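Local coordinates for protein CcbJ (PDB 4HGZ) that is an S-adenosyl-L-methionine-dependent methyltransferase, probably one that transfers the methyl group to a nitrogen atom of its substrate, at residues C[42-47]-C[185-190]; C[165-170]-C[267-272]; C[192-197]-C[213-218]. All coordinates share one frame; numbering follows the deposited sequence.

Interaction 1. Residues C[42-47]-C[185-190]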
loop_
_atom_site.group_PDB
_atom_site.type_symbol
_atom_site.label_atom_id
_atom_site.label_comp_id
_atom_site.label_asym_id
_atom_site.label_seq_id
_atom_site.Cartn_x
_atom_site.Cartn_y
_atom_site.Cartn_z
ATOM N N GLY C 42 -16.776 -0.695 22.618
ATOM C CA GLY C 42 -15.630 -1.175 21.840
ATOM C C GLY C 42 -14.437 -0.245 21.751
ATOM O O GLY C 42 -14.048 0.380 22.742
ATOM N N ASP C 43 -13.852 -0.158 20.556
ATOM C CA ASP C 43 -12.690 0.710 20.323
ATOM C C ASP C 43 -13.091 2.179 20.296
ATOM O O ASP C 43 -12.242 3.060 20.290
ATOM C CB ASP C 43 -11.978 0.343 19.018
ATOM C CG ASP C 43 -11.547 -1.117 18.972
ATOM O OD1 ASP C 43 -10.941 -1.591 19.956
ATOM O OD2 ASP C 43 -11.806 -1.790 17.948
ATOM N N ALA C 44 -14.393 2.438 20.285
ATOM C CA ALA C 44 -14.903 3.802 20.243
ATOM C C ALA C 44 -14.739 4.491 21.582
ATOM O O ALA C 44 -14.516 5.695 21.637
ATOM C CB ALA C 44 -16.358 3.811 19.825
ATOM N N GLY C 45 -14.851 3.719 22.660
ATOM C CA GLY C 45 -14.723 4.254 24.012
ATOM C C GLY C 45 -13.311 4.703 24.320
ATOM O O GLY C 45 -12.451 4.705 23.440
ATOM N N PRO C 46 -13.059 5.093 25.579
ATOM C CA PRO C 46 -11.696 5.441 25.969
ATOM C C PRO C 46 -10.902 4.164 26.250
ATOM O O PRO C 46 -11.501 3.116 26.510
ATOM C CB PRO C 46 -11.892 6.271 27.245
ATOM C CG PRO C 46 -13.310 5.964 27.728
ATOM C CD PRO C 46 -13.982 5.066 26.727
ATOM N N PRO C 47 -9.563 4.239 26.199
ATOM C CA PRO C 47 -8.772 3.009 26.319
ATOM C C PRO C 47 -9.120 2.255 27.601
ATOM O O PRO C 47 -9.189 2.856 28.675
ATOM C CB PRO C 47 -7.325 3.513 26.342
ATOM C CG PRO C 47 -7.422 4.944 26.791
ATOM C CD PRO C 47 -8.733 5.454 26.266
ATOM N N GLY C 185 -12.099 6.082 8.162
ATOM C CA GLY C 185 -12.011 4.706 8.628
ATOM C C GLY C 185 -13.142 4.310 9.543
ATOM O O GLY C 185 -13.866 5.158 10.059
ATOM N N THR C 186 -13.302 3.007 9.725
ATOM C CA THR C 186 -14.286 2.469 10.645
ATOM C C THR C 186 -13.641 2.315 12.018
ATOM O O THR C 186 -12.597 1.675 12.150
ATOM C CB THR C 186 -14.788 1.090 10.164
ATOM O OG1 THR C 186 -15.633 1.262 9.013
ATOM C CG2 THR C 186 -15.564 0.373 11.282
ATOM N N VAL C 187 -14.258 2.899 13.039
ATOM C CA VAL C 187 -13.765 2.753 14.407
ATOM C C VAL C 187 -14.423 1.581 15.141
ATOM O O VAL C 187 -13.731 0.718 15.664
ATOM C CB VAL C 187 -13.959 4.039 15.223
ATOM C CG1 VAL C 187 -13.494 3.838 16.676
ATOM C CG2 VAL C 187 -13.229 5.197 14.552
ATOM N N GLU C 188 -15.753 1.541 15.177
ATOM C CA GLU C 188 -16.441 0.434 15.838
ATOM C C GLU C 188 -17.869 0.221 15.340
ATOM O O GLU C 188 -18.498 1.143 14.843
ATOM C CB GLU C 188 -16.464 0.664 17.344
ATOM C CG GLU C 188 -17.141 -0.462 18.114
ATOM C CD GLU C 188 -16.324 -1.734 18.095
ATOM O OE1 GLU C 188 -15.331 -1.809 18.853
ATOM O OE2 GLU C 188 -16.676 -2.655 17.326
ATOM N N LEU C 189 -18.387 -0.994 15.481
ATOM C CA LEU C 189 -19.777 -1.277 15.101
ATOM C C LEU C 189 -20.650 -1.642 16.295
ATOM O O LEU C 189 -20.186 -2.266 17.239
ATOM C CB LEU C 189 -19.841 -2.436 14.110
ATOM C CG LEU C 189 -18.838 -2.464 12.972
ATOM C CD1 LEU C 189 -18.959 -3.806 12.272
ATOM C CD2 LEU C 189 -19.103 -1.321 12.016
ATOM N N GLU C 190 -21.920 -1.259 16.237
ATOM C CA GLU C 190 -22.919 -1.690 17.212
ATOM C C GLU C 190 -24.128 -2.148 16.425
ATOM O O GLU C 190 -24.207 -1.918 15.223
ATOM C CB GLU C 190 -23.385 -0.542 18.103
ATOM C CG GLU C 190 -22.327 0.240 18.843
ATOM C CD GLU C 190 -22.956 1.334 19.700
ATOM O OE1 GLU C 190 -24.114 1.148 20.138
ATOM O OE2 GLU C 190 -22.307 2.379 19.935
#
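The polar part of this contact is one hydrogen bond, from Asp43 N to Glu188 OE1 at 2.8 Å, with an angle of 160° at the hydrogen and the anti lone pair of the oxygen as acceptor. Glu188 reaches the loop because its CG stands anti to the backbone N (chi1 -179°) and the chain then bends at chi2. Glu188 OE2 accepts Leu189 N at 3.0 Å and also forms a salt bridge with Lys200 of the second subunit, so the carboxylate is held at both oxygens and its rotation is fixed.

Like charges also meet: Asp43 OD2 lies 3.6 Å from Glu188 OE1, a proximity that the lysine probably eases. Val187 and Glu188 lie on strand 181-189, an outer strand, within this chain, of a four-stranded antiparallel sheet, and both face His195 in a classic beta bulge, consistent with two consecutive residues reaching the same loop.

The remaining contacts are van der Waals. Val187 CG1 approaches Ala44 CA at 3.8 Å, while the methyl of Ala44 meets Glu188 CB at 4.0 Å. Beyond the two segments, Ala44 also packs on His195 of strand 193-202.

Interaction 2. Residues C[165-170]-C[267-272]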
loop_
_atom_site.group_PDB
_atom_site.type_symbol
_atom_site.label_atom_id
_atom_site.label_comp_id
_atom_site.label_asym_id
_atom_site.label_seq_id
_atom_site.Cartn_x
_atom_site.Cartn_y
_atom_site.Cartn_z
ATOM N N THR C 165 7.697 12.157 39.902
ATOM C CA THR C 165 7.799 11.863 38.478
ATOM C C THR C 165 6.645 12.423 37.661
ATOM O O THR C 165 5.534 12.612 38.169
ATOM C CB THR C 165 7.833 10.347 38.214
ATOM O OG1 THR C 165 6.635 9.751 38.728
ATOM C CG2 THR C 165 9.040 9.708 38.875
ATOM N N PHE C 166 6.922 12.647 36.378
ATOM C CA PHE C 166 5.934 13.108 35.408
ATOM C C PHE C 166 5.710 12.002 34.387
ATOM O O PHE C 166 6.653 11.529 33.757
ATOM C CB PHE C 166 6.464 14.358 34.713
ATOM C CG PHE C 166 5.587 14.867 33.605
ATOM C CD1 PHE C 166 4.293 15.275 33.860
ATOM C CD2 PHE C 166 6.075 14.979 32.315
ATOM C CE1 PHE C 166 3.479 15.767 32.834
ATOM C CE2 PHE C 166 5.274 15.474 31.288
ATOM C CZ PHE C 166 3.966 15.867 31.553
ATOM N N VAL C 167 4.458 11.595 34.220
ATOM C CA VAL C 167 4.130 10.442 33.398
ATOM C C VAL C 167 3.155 10.841 32.313
ATOM O O VAL C 167 2.109 11.405 32.608
ATOM C CB VAL C 167 3.454 9.343 34.247
ATOM C CG1 VAL C 167 3.094 8.146 33.375
ATOM C CG2 VAL C 167 4.352 8.923 35.395
ATOM N N VAL C 168 3.492 10.542 31.064
ATOM C CA VAL C 168 2.606 10.818 29.940
ATOM C C VAL C 168 2.396 9.546 29.139
ATOM O O VAL C 168 3.256 8.674 29.104
ATOM C CB VAL C 168 3.192 11.874 28.954
ATOM C CG1 VAL C 168 3.601 13.129 29.683
ATOM C CG2 VAL C 168 4.371 11.311 28.233
ATOM N N GLN C 169 1.252 9.459 28.485
ATOM C CA GLN C 169 0.972 8.392 27.577
ATOM C C GLN C 169 0.542 9.029 26.283
ATOM O O GLN C 169 -0.468 9.733 26.243
ATOM C CB GLN C 169 -0.161 7.539 28.127
ATOM C CG GLN C 169 -0.751 6.558 27.123
ATOM C CD GLN C 169 -1.943 5.843 27.689
ATOM O OE1 GLN C 169 -2.922 6.469 28.121
ATOM N NE2 GLN C 169 -1.864 4.517 27.719
ATOM N N CYS C 170 1.299 8.777 25.223
ATOM C CA CYS C 170 1.093 9.452 23.945
ATOM C C CYS C 170 1.163 8.488 22.776
ATOM O O CYS C 170 1.891 7.507 22.822
ATOM C CB CYS C 170 2.186 10.498 23.729
ATOM S SG CYS C 170 2.429 11.626 25.061
ATOM N N VAL C 267 4.300 4.947 27.141
ATOM C CA VAL C 267 4.132 5.534 28.440
ATOM C C VAL C 267 5.534 5.918 28.871
ATOM O O VAL C 267 6.437 5.086 28.892
ATOM C CB VAL C 267 3.544 4.524 29.417
ATOM C CG1 VAL C 267 3.630 5.041 30.834
ATOM C CG2 VAL C 267 2.119 4.204 29.043
ATOM N N SER C 268 5.724 7.188 29.182
ATOM C CA SER C 268 7.041 7.688 29.514
ATOM C C SER C 268 7.033 8.264 30.917
ATOM O O SER C 268 6.067 8.913 31.331
ATOM C CB SER C 268 7.473 8.756 28.506
ATOM O OG SER C 268 7.389 8.260 27.182
ATOM N N VAL C 269 8.116 8.018 31.641
ATOM C CA VAL C 269 8.260 8.490 33.000
ATOM C C VAL C 269 9.500 9.372 33.102
ATOM O O VAL C 269 10.615 8.936 32.764
ATOM C CB VAL C 269 8.427 7.316 33.970
ATOM C CG1 VAL C 269 8.425 7.813 35.406
ATOM C CG2 VAL C 269 7.346 6.302 33.749
ATOM N N TYR C 270 9.302 10.599 33.584
ATOM C CA TYR C 270 10.370 11.593 33.685
ATOM C C TYR C 270 10.600 12.023 35.132
ATOM O O TYR C 270 9.668 12.017 35.951
ATOM C CB TYR C 270 10.007 12.833 32.866
ATOM C CG TYR C 270 9.831 12.585 31.389
ATOM C CD1 TYR C 270 10.913 12.642 30.521
ATOM C CD2 TYR C 270 8.584 12.298 30.860
ATOM C CE1 TYR C 270 10.753 12.428 29.169
ATOM C CE2 TYR C 270 8.418 12.079 29.514
ATOM C CZ TYR C 270 9.504 12.141 28.671
ATOM O OH TYR C 270 9.343 11.916 27.320
ATOM N N ARG C 271 11.845 12.402 35.429
ATOM C CA ARG C 271 12.222 12.957 36.722
ATOM C C ARG C 271 12.741 14.365 36.513
ATOM O O ARG C 271 13.058 14.758 35.396
ATOM C CB ARG C 271 13.355 12.156 37.359
ATOM C CG ARG C 271 12.949 10.897 38.073
ATOM C CD ARG C 271 14.160 10.292 38.780
ATOM N NE ARG C 271 15.303 10.164 37.875
ATOM C CZ ARG C 271 16.529 9.817 38.252
ATOM N NH1 ARG C 271 16.791 9.571 39.529
ATOM N NH2 ARG C 271 17.496 9.723 37.351
ATOM N N ALA C 272 12.850 15.113 37.604
ATOM C CA ALA C 272 13.507 16.403 37.582
ATOM C C ALA C 272 14.984 16.145 37.347
ATOM O O ALA C 272 15.518 15.164 37.845
ATOM C CB ALA C 272 13.304 17.103 38.903
#
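Phe166 and Tyr270 lie side by side and point the same way, their CD2 atoms 3.9 Å apart, with the tyrosine atom oblique to the phenylalanine ring. They form a hydrogen-bonded pair between strands 164-171 and 265-272, which run antiparallel in the seven-stranded mixed sheet of the Rossmann-like methyltransferase fold. The strand order 3-2-1-4-5-7-6, with 265-272 as the reversed seventh strand, is the signature of that fold.

Different first torsions bring the two rings alongside each other: Phe166 CG is anti to the backbone N (chi1 175°), whereas Tyr270 CG is anti to its carbonyl carbon (chi1 -62°). Phe166 O and Val168 CG2 both sit at the edge of the tyrosine ring, near its plane. The phenol hydroxyl is hydrogen-bonded to Asp237 OD1. On this same face Val168 CG2 meets Ser268 CB at 4.0 Å.

Thr165, Val167, Gln169, Val267 and Val269 occupy the other face. Val167 and Val267 approach obliquely through their CG1 methyls at 4.0 Å, and Val269 CG1 comes within 3.8 Å of Thr165 CB. Helix 50-61 covers part of this face, with Phe56 on Val167 and Val269 and Leu60 on Thr165 and Val167. Gln169 brings its CB to Val267 CG2, while its OE1 accepts a hydrogen bond from Phe137 N; its side chain is about 5 Å from that of Arg75, which binds S-adenosyl-L-homocysteine in another structure of this protein.

Backbone bonds fix the register at two pairs, Phe166 with Tyr270 and Val168 with Ser268. In the latter, Ser268 N reaches Val168 O at 2.9 Å with an angle of 168° at the hydrogen, and the same oxygen also receives a CA-H contact from Val267 CA at 3.3 Å.

Interaction 3. Residues C[192-197]-C[213-218]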
loop_
_atom_site.group_PDB
_atom_site.type_symbol
_atom_site.label_atom_id
_atom_site.label_comp_id
_atom_site.label_asym_id
_atom_site.label_seq_id
_atom_site.Cartn_x
_atom_site.Cartn_y
_atom_site.Cartn_z
ATOM N N THR C 192 -27.071 -0.937 16.279
ATOM C CA THR C 192 -27.890 0.153 15.744
ATOM C C THR C 192 -27.101 1.427 15.429
ATOM O O THR C 192 -27.691 2.476 15.203
ATOM C CB THR C 192 -29.036 0.537 16.719
ATOM O OG1 THR C 192 -28.484 1.155 17.886
ATOM C CG2 THR C 192 -29.875 -0.695 17.134
ATOM N N ALA C 193 -25.776 1.349 15.427
ATOM C CA ALA C 193 -24.974 2.513 15.084
ATOM C C ALA C 193 -23.579 2.100 14.654
ATOM O O ALA C 193 -23.097 1.037 15.042
ATOM C CB ALA C 193 -24.897 3.477 16.259
ATOM N N VAL C 194 -22.940 2.940 13.847
ATOM C CA VAL C 194 -21.545 2.737 13.505
ATOM C C VAL C 194 -20.752 3.960 13.934
ATOM O O VAL C 194 -21.231 5.094 13.832
ATOM C CB VAL C 194 -21.340 2.486 12.000
ATOM C CG1 VAL C 194 -22.266 1.381 11.527
ATOM C CG2 VAL C 194 -21.611 3.744 11.220
ATOM N N HIS C 195 -19.548 3.709 14.435
ATOM C CA HIS C 195 -18.619 4.757 14.805
ATOM C C HIS C 195 -17.499 4.815 13.780
ATOM O O HIS C 195 -16.786 3.831 13.563
ATOM C CB HIS C 195 -18.051 4.496 16.204
ATOM C CG HIS C 195 -19.097 4.441 17.274
ATOM N ND1 HIS C 195 -19.220 5.410 18.246
ATOM C CD2 HIS C 195 -20.086 3.546 17.509
ATOM C CE1 HIS C 195 -20.231 5.107 19.044
ATOM N NE2 HIS C 195 -20.772 3.980 18.618
ATOM N N LEU C 196 -17.354 5.973 13.147
ATOM C CA LEU C 196 -16.352 6.168 12.103
ATOM C C LEU C 196 -15.463 7.356 12.453
ATOM O O LEU C 196 -15.752 8.102 13.386
ATOM C CB LEU C 196 -17.053 6.425 10.768
ATOM C CG LEU C 196 -18.237 5.481 10.568
ATOM C CD1 LEU C 196 -19.220 5.992 9.525
ATOM C CD2 LEU C 196 -17.713 4.115 10.187
ATOM N N GLU C 197 -14.392 7.541 11.688
ATOM C CA GLU C 197 -13.489 8.664 11.911
ATOM C C GLU C 197 -13.056 9.269 10.599
ATOM O O GLU C 197 -12.630 8.553 9.694
ATOM C CB GLU C 197 -12.252 8.228 12.691
ATOM C CG GLU C 197 -11.310 9.368 12.984
ATOM C CD GLU C 197 -10.378 9.069 14.146
ATOM O OE1 GLU C 197 -9.352 8.391 13.924
ATOM O OE2 GLU C 197 -10.672 9.521 15.278
ATOM N N ILE C 213 -17.262 10.258 14.252
ATOM C CA ILE C 213 -18.625 10.286 13.710
ATOM C C ILE C 213 -19.468 9.107 14.194
ATOM O O ILE C 213 -19.012 7.965 14.182
ATOM C CB ILE C 213 -18.590 10.217 12.178
ATOM C CG1 ILE C 213 -17.642 11.281 11.632
ATOM C CG2 ILE C 213 -19.983 10.365 11.604
ATOM C CD1 ILE C 213 -17.361 11.127 10.155
ATOM N N VAL C 214 -20.696 9.384 14.604
ATOM C CA VAL C 214 -21.646 8.333 14.975
ATOM C C VAL C 214 -22.884 8.444 14.081
ATOM O O VAL C 214 -23.554 9.480 14.072
ATOM C CB VAL C 214 -22.085 8.456 16.459
ATOM C CG1 VAL C 214 -22.880 7.251 16.886
ATOM C CG2 VAL C 214 -20.885 8.611 17.369
ATOM N N LEU C 215 -23.164 7.398 13.307
ATOM C CA LEU C 215 -24.370 7.351 12.480
ATOM C C LEU C 215 -25.310 6.330 13.087
ATOM O O LEU C 215 -24.883 5.225 13.433
ATOM C CB LEU C 215 -24.036 6.924 11.058
ATOM C CG LEU C 215 -22.861 7.607 10.368
ATOM C CD1 LEU C 215 -22.663 7.019 8.972
ATOM C CD2 LEU C 215 -23.103 9.094 10.293
ATOM N N SER C 216 -26.584 6.683 13.214
ATOM C CA SER C 216 -27.529 5.806 13.904
ATOM C C SER C 216 -28.687 5.402 13.012
ATOM O O SER C 216 -29.107 6.172 12.142
ATOM C CB SER C 216 -28.057 6.476 15.183
ATOM O OG SER C 216 -27.042 7.232 15.824
ATOM N N GLU C 217 -29.205 4.197 13.247
ATOM C CA GLU C 217 -30.327 3.652 12.486
ATOM C C GLU C 217 -31.423 4.679 12.218
ATOM O O GLU C 217 -32.030 4.690 11.147
ATOM C CB GLU C 217 -30.919 2.435 13.194
ATOM C CG GLU C 217 -32.047 1.765 12.425
ATOM C CD GLU C 217 -31.588 1.129 11.123
ATOM O OE1 GLU C 217 -30.527 0.467 11.119
ATOM O OE2 GLU C 217 -32.296 1.279 10.104
ATOM N N GLY C 218 -31.688 5.553 13.177
ATOM C CA GLY C 218 -32.712 6.567 12.947
ATOM C C GLY C 218 -32.413 7.491 11.775
ATOM O O GLY C 218 -33.308 7.904 11.033
#
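With His195 CG anti to its carbonyl carbon (chi1 -60°) and Val214 CG1 anti to its backbone N (chi1 -171°), the two side chains run side by side in the same direction and an isopropyl group meets an imidazole. Val214 CG1 stands over one face of the His195 ring, 4.3 Å from its centroid and 19° off the normal, a CH-pi contact displaced toward the rim. The second methyl, Val214 CG2, approaches His195 ND1 at 3.7 Å. Both ring nitrogens have partners outside the two segments, NE2 with Glu190 OE2 and ND1 with His212 NE2, and these hydrogen bonds fix the rotation of the ring beside the valine.

Val194, Leu196, Ile213 and Leu215 project from the other face. Leu196 and Leu215 meet at about a right angle through their CD1 methyls, at 3.6 Å, while Val194 CG2 packs against Leu215 CB at 4.0 Å. This apolar face also meets other subunits: in the second subunit His211 packs on Val194, Phe184 on Leu196 and Ile221 on Leu215, and Ile213 packs on Val194 of the third subunit.

The backbones are joined by two hydrogen-bonded pairs, Val194 with Leu215 and Leu196 with Ile213. Ile213 N to Leu196 O is 2.8 Å and nearly straight at the hydrogen. Past the end of the regular pairing, Glu217 N still donates to Thr192 O at 3.0 Å. The Glu217 carboxylate turns to the second subunit, forming a salt bridge with Arg222 and accepting Leu223 N there.

Strands 193-202 and 207-216, running antiparallel, are thus the two arms of a beta hairpin, the central pair of a four-stranded antiparallel sheet that takes part in subunit assembly.

In the fold
From the N terminus, residues 42-47 come first, in the loop before helix 50-61, and interaction 1 closes a long loop by returning to them from strand 181-189. That loop crosses the one closed by interaction 2, which opens at 165-170, inside the first, and ends at 267-272. Interaction 3 follows interaction 1 in series and is nested, as a short hairpin, in the loop closed by interaction 2. Interaction 1 ties the N-terminal loop to the four-stranded sheet, in which interaction 3 joins neighbouring strands; the two touch, and both meet the second subunit. Interaction 2 lies on the opposite side of the chain's centre, within the seven-stranded sheet, its centre about 35 Å from that of interaction 3.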